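PDB 4JXQ: acetyltransferase from Sinorhizobium meliloti, which is a GNAT-superfamily phosphinothricin acetyltransferase, transferring the acetyl group of acetyl-CoA to the amino group of phosphinothricin. Local coordinates for the interface of chains A and B. Numbering follows the deposited sequence. Chains: chain A/B, Acetyltransferase.

Contact 1: the interface of chains A and B. Residues chain A 143-147; chain B 121, 143-144, 161, 163.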
loop_
_atom_site.group_PDB
_atom_site.type_symbol
_atom_site.label_atom_id
_atom_site.label_comp_id
_atom_site.label_asym_id
_atom_site.label_seq_id
_atom_site.Cartn_x
_atom_site.Cartn_y
_atom_site.Cartn_z
ATOM N N GLN A 143 7.190 -11.488 -6.431
ATOM C CA GLN A 143 7.944 -11.154 -5.258
ATOM C C GLN A 143 7.418 -11.788 -4.018
ATOM O O GLN A 143 8.140 -11.971 -3.071
ATOM C CB GLN A 143 8.026 -9.627 -5.097
ATOM C CG GLN A 143 8.666 -8.890 -6.244
ATOM C CD GLN A 143 10.022 -9.393 -6.543
ATOM O OE1 GLN A 143 10.849 -9.532 -5.658
ATOM N NE2 GLN A 143 10.294 -9.637 -7.815
ATOM N N GLY A 144 6.126 -12.044 -3.935
ATOM C CA GLY A 144 5.518 -12.664 -2.760
ATOM C C GLY A 144 4.060 -12.755 -2.882
ATOM O O GLY A 144 3.421 -12.246 -3.807
ATOM N N LEU A 145 3.476 -13.516 -1.946
ATOM C CA LEU A 145 2.081 -13.835 -1.904
ATOM C C LEU A 145 1.625 -13.605 -0.493
ATOM O O LEU A 145 2.080 -14.293 0.412
ATOM C CB LEU A 145 1.903 -15.337 -2.415
ATOM C CG LEU A 145 0.494 -15.843 -2.476
ATOM C CD1 LEU A 145 -0.215 -15.093 -3.586
ATOM C CD2 LEU A 145 0.390 -17.323 -2.680
HETATM N N MSE A 146 0.775 -12.574 -0.323
HETATM C CA MSE A 146 0.261 -12.236 1.018
HETATM C C MSE A 146 -1.075 -12.959 1.190
HETATM O O MSE A 146 -2.149 -12.577 0.653
HETATM C CB MSE A 146 0.094 -10.733 1.124
HETATM C CG MSE A 146 1.176 -9.942 0.446
HETATM SE SE MSE A 146 2.850 -10.355 1.294
HETATM C CE MSE A 146 2.017 -8.743 1.820
ATOM N N LYS A 147 -1.004 -14.082 1.897
ATOM C CA LYS A 147 -2.118 -15.018 1.998
ATOM C C LYS A 147 -3.264 -14.486 2.813
ATOM O O LYS A 147 -3.053 -13.870 3.866
ATOM C CB LYS A 147 -1.672 -16.368 2.533
ATOM C CG LYS A 147 -0.721 -17.087 1.543
ATOM C CD LYS A 147 -0.341 -18.450 2.037
ATOM C CE LYS A 147 0.296 -18.426 3.413
ATOM N NZ LYS A 147 1.752 -18.070 3.354
ATOM N N ILE B 121 0.345 -7.200 8.495
ATOM C CA ILE B 121 1.492 -6.964 7.584
ATOM C C ILE B 121 2.391 -5.816 8.161
ATOM O O ILE B 121 1.926 -4.829 8.748
ATOM C CB ILE B 121 0.954 -6.618 6.185
ATOM C CG1 ILE B 121 2.071 -6.441 5.158
ATOM C CG2 ILE B 121 0.109 -5.331 6.175
ATOM C CD1 ILE B 121 1.458 -6.477 3.761
ATOM N N GLN B 143 7.633 -12.191 3.530
ATOM C CA GLN B 143 6.889 -12.556 2.360
ATOM C C GLN B 143 7.518 -12.111 1.060
ATOM O O GLN B 143 7.298 -12.726 0.011
ATOM C CB GLN B 143 5.467 -12.029 2.437
ATOM C CG GLN B 143 4.692 -12.519 3.637
ATOM C CD GLN B 143 4.636 -14.004 3.707
ATOM O OE1 GLN B 143 4.327 -14.661 2.713
ATOM N NE2 GLN B 143 4.925 -14.548 4.861
ATOM N N GLY B 144 8.255 -11.000 1.102
ATOM C CA GLY B 144 8.948 -10.551 -0.106
ATOM C C GLY B 144 9.762 -9.348 0.174
ATOM O O GLY B 144 9.655 -8.711 1.218
ATOM N N PHE B 161 8.411 -6.867 3.128
ATOM C CA PHE B 161 7.032 -7.139 3.496
ATOM C C PHE B 161 7.035 -8.393 4.346
ATOM O O PHE B 161 7.467 -9.464 3.869
ATOM C CB PHE B 161 6.156 -7.346 2.237
ATOM C CG PHE B 161 5.842 -6.065 1.521
ATOM C CD1 PHE B 161 6.830 -5.277 0.969
ATOM C CD2 PHE B 161 4.553 -5.618 1.415
ATOM C CE1 PHE B 161 6.542 -4.038 0.341
ATOM C CE2 PHE B 161 4.262 -4.404 0.798
ATOM C CZ PHE B 161 5.287 -3.656 0.230
ATOM N N GLN B 163 4.537 -10.810 7.271
ATOM C CA GLN B 163 3.139 -11.081 7.635
ATOM C C GLN B 163 3.080 -12.051 8.787
ATOM O O GLN B 163 3.876 -12.983 8.883
ATOM C CB GLN B 163 2.398 -11.652 6.420
ATOM C CG GLN B 163 0.916 -11.762 6.605
ATOM C CD GLN B 163 0.219 -12.187 5.348
ATOM O OE1 GLN B 163 0.749 -12.032 4.259
ATOM N NE2 GLN B 163 -0.976 -12.725 5.490
HETATM O O HOH W 1 5.336 -14.647 -0.020
HETATM O O HOH W 2 1.461 -14.619 3.356
HETATM O O HOH W 3 9.123 -14.254 -1.662
#

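Contact 2: the interface of chains A and B. Residues chain A 83, 118, 169-170, 172-174; chain B 151, 156.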
loop_
_atom_site.group_PDB
_atom_site.type_symbol
_atom_site.label_atom_id
_atom_site.label_comp_id
_atom_site.label_asym_id
_atom_site.label_seq_id
_atom_site.Cartn_x
_atom_site.Cartn_y
_atom_site.Cartn_z
ATOM N N PHE A 83 9.772 7.247 -7.243
ATOM C CA PHE A 83 10.272 6.587 -8.500
ATOM C C PHE A 83 9.605 5.255 -8.688
ATOM O O PHE A 83 9.939 4.542 -9.652
ATOM C CB PHE A 83 11.781 6.426 -8.454
ATOM C CG PHE A 83 12.473 7.754 -8.251
ATOM C CD1 PHE A 83 12.537 8.652 -9.318
ATOM C CD2 PHE A 83 13.008 8.141 -7.039
ATOM C CE1 PHE A 83 13.137 9.927 -9.116
ATOM C CE2 PHE A 83 13.545 9.395 -6.860
ATOM C CZ PHE A 83 13.610 10.241 -7.884
ATOM N N ARG A 118 11.435 4.255 -12.037
ATOM C CA ARG A 118 12.508 3.276 -11.971
ATOM C C ARG A 118 12.033 1.875 -11.580
ATOM O O ARG A 118 12.806 0.935 -11.763
ATOM C CB ARG A 118 13.630 3.723 -11.044
ATOM C CG ARG A 118 14.327 4.988 -11.505
ATOM C CD ARG A 118 15.024 4.841 -12.857
ATOM N NE ARG A 118 15.946 5.945 -13.126
ATOM C CZ ARG A 118 17.184 6.024 -12.640
ATOM N NH1 ARG A 118 17.661 5.081 -11.851
ATOM N NH2 ARG A 118 17.902 7.105 -12.908
ATOM N N GLY A 169 16.533 1.558 -13.597
ATOM C CA GLY A 169 16.343 0.836 -12.346
ATOM C C GLY A 169 17.116 1.374 -11.187
ATOM O O GLY A 169 17.064 2.546 -10.941
ATOM N N THR A 170 17.829 0.470 -10.506
ATOM C CA THR A 170 18.629 0.842 -9.348
ATOM C C THR A 170 20.065 1.200 -9.727
ATOM O O THR A 170 20.847 1.496 -8.835
ATOM C CB THR A 170 18.640 -0.340 -8.305
ATOM O OG1 THR A 170 19.151 0.148 -7.054
ATOM C CG2 THR A 170 19.484 -1.521 -8.848
ATOM N N THR A 172 21.547 3.655 -11.410
ATOM C CA THR A 172 21.965 5.059 -11.390
ATOM C C THR A 172 21.103 5.801 -10.408
ATOM O O THR A 172 19.972 5.366 -10.077
ATOM C CB THR A 172 21.861 5.727 -12.767
ATOM O OG1 THR A 172 20.485 5.787 -13.148
ATOM C CG2 THR A 172 22.686 5.010 -13.846
ATOM N N LYS A 173 21.581 6.930 -9.918
ATOM C CA LYS A 173 20.786 7.847 -9.148
ATOM C C LYS A 173 19.825 8.646 -10.051
ATOM O O LYS A 173 20.245 9.100 -11.120
ATOM C CB LYS A 173 21.699 8.800 -8.391
ATOM C CG LYS A 173 22.715 8.065 -7.553
ATOM C CD LYS A 173 22.158 7.086 -6.549
ATOM C CE LYS A 173 23.195 6.819 -5.448
ATOM N NZ LYS A 173 24.592 6.621 -5.939
ATOM N N PRO A 174 18.580 8.930 -9.644
ATOM C CA PRO A 174 17.754 9.723 -10.540
ATOM C C PRO A 174 18.210 11.167 -10.596
ATOM O O PRO A 174 18.666 11.733 -9.616
ATOM C CB PRO A 174 16.334 9.686 -9.943
ATOM C CG PRO A 174 16.343 8.404 -9.243
ATOM C CD PRO A 174 17.771 8.333 -8.623
ATOM N N PHE B 151 13.864 5.804 -2.288
ATOM C CA PHE B 151 15.071 6.573 -2.537
ATOM C C PHE B 151 15.135 7.660 -1.460
ATOM O O PHE B 151 14.218 8.484 -1.390
ATOM C CB PHE B 151 15.091 7.196 -3.911
ATOM C CG PHE B 151 16.441 7.817 -4.246
ATOM C CD1 PHE B 151 17.493 7.000 -4.640
ATOM C CD2 PHE B 151 16.713 9.156 -4.045
ATOM C CE1 PHE B 151 18.739 7.528 -4.912
ATOM C CE2 PHE B 151 17.952 9.672 -4.315
ATOM C CZ PHE B 151 18.976 8.864 -4.708
ATOM N N TRP B 156 19.224 4.154 -2.918
ATOM C CA TRP B 156 18.152 3.239 -3.124
ATOM C C TRP B 156 17.936 2.337 -1.951
ATOM O O TRP B 156 18.893 1.838 -1.349
ATOM C CB TRP B 156 18.380 2.359 -4.384
ATOM C CG TRP B 156 18.332 3.147 -5.680
ATOM C CD1 TRP B 156 19.366 3.441 -6.519
ATOM C CD2 TRP B 156 17.133 3.718 -6.262
ATOM N NE1 TRP B 156 18.881 4.126 -7.594
ATOM C CE2 TRP B 156 17.525 4.341 -7.460
ATOM C CE3 TRP B 156 15.795 3.801 -5.850
ATOM C CZ2 TRP B 156 16.619 5.008 -8.254
ATOM C CZ3 TRP B 156 14.921 4.467 -6.645
ATOM C CH2 TRP B 156 15.318 5.077 -7.817
#

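Contact 1: the interface of chains A and B
Strand 141-147 of each subunit faces its symmetry copy at the heart of a two-fold interface, and A:Met146, a selenomethionine on this strand, reaches over to B:Gln143 on the matching one. Its selenium lies against the aliphatic root of the glutamine, SE standing 3.3 Å from CB of B:Gln143 and 3.7 Å from CG. The bend at chi2 (-62°) turns the selenium onto these two carbons. The terminal methyl points roughly towards B:Ile121 and B:Phe161, but its modelled position is doubtful. The long, flexible chain of methionine, here carried as selenomethionine, suits this place because it can follow an irregular apolar surface.

Polar groups border this apolar contact. B:Gln163 is stretched out, CG anti to the backbone N (chi1 -171°), and its amide ends alongside the strand of chain A. NE2 donates to A:Lys147 O at 2.9 Å, in the carbonyl plane and on a lone pair. The other end of the same amide, OE1, meets water 2 at 2.8 Å, and that water also meets A:Lys147 N. One glutamine thus serves the carbonyl directly and the N-H through water 2; A:Lys147 is poorly ordered, and these links are made through its backbone.

Water 1 links A:Leu145 N to B:Gln143 O, which it meets at 2.7 Å, and also to the side-chain OE1. Water 3 joins the carbonyl oxygens of the two Gln143 residues, which cannot bond to each other directly. The strands are thus bridged largely by water here, with B:Ile121 on strand 119-125 and B:Phe161 and B:Gln163 on strand 155-165 backing the contact.

Contact 2: the interface of chains A and B
B:Trp156, at the start of strand 155-165, inserts its indole among A:Phe83, A:Arg118 and the segment A:Gly169 to A:Pro174 of chain A, which lies beyond the last strand.

The polar part of the contact centres on a backbone carbonyl. The indole NE1 donates to A:Thr172 O at 3.0 Å, with an angle of 161° at the hydrogen, and the oxygen lies in the ring plane. A:Arg118 NH1 donates to the same oxygen at 2.9 Å. The two donors come from opposite faces of the carbonyl plane, each standing well out of it and off the lone pairs, so each has its own side of the acceptor. NH1 also donates to A:Gly169 O at 2.8 Å, tying two points of the segment together and probably steadying the acceptor that the tryptophan uses. Tryptophan suits this place because it combines a broad apolar surface with one directional N-H.

Apolar contacts surround the six-membered end of the indole. A:Pro174 meets it tip to tip, CD lying 3.5 Å from CZ2. The same proline places CG over the centre of the A:Phe83 ring, and its rigid ring thereby fits between flat neighbours. A:Phe83 brings CB to the indole edge, 3.8 Å from CH2, while its CD2 approaches B:Phe151 CB. The aliphatic CG of A:Arg118 packs on CH2 too, its guanidinium plane turned 44° from the indole.

The two faces of the indole are covered differently. Within chain B itself, B:Phe151 presents its ring edge, through CD1, over the centre of one face; from across the interface, A:Thr170 CA lies over the rim of the other. On that threonine, the hydroxyl OG1 is set anti to the backbone N (chi1 -166°) and sits 3.3 Å from B:Trp156 CD1.

Contact 1 and contact 2 lie on the same two-fold interface, the centres of their C-alpha atoms about 23 Å apart, and each has a twin with the chains exchanged. Strand 155-165 of chain B runs through both: its start contributes to contact 2 and its later part to contact 1. They differ in character, since contact 1 pairs matching strands with much water between them, whereas contact 2 lets the C-terminal segment of one subunit receive an aromatic residue of the other. Together with their twins they spread the grip along the interface, consistent with a stable dimer, although the structure alone does not prove one in solution.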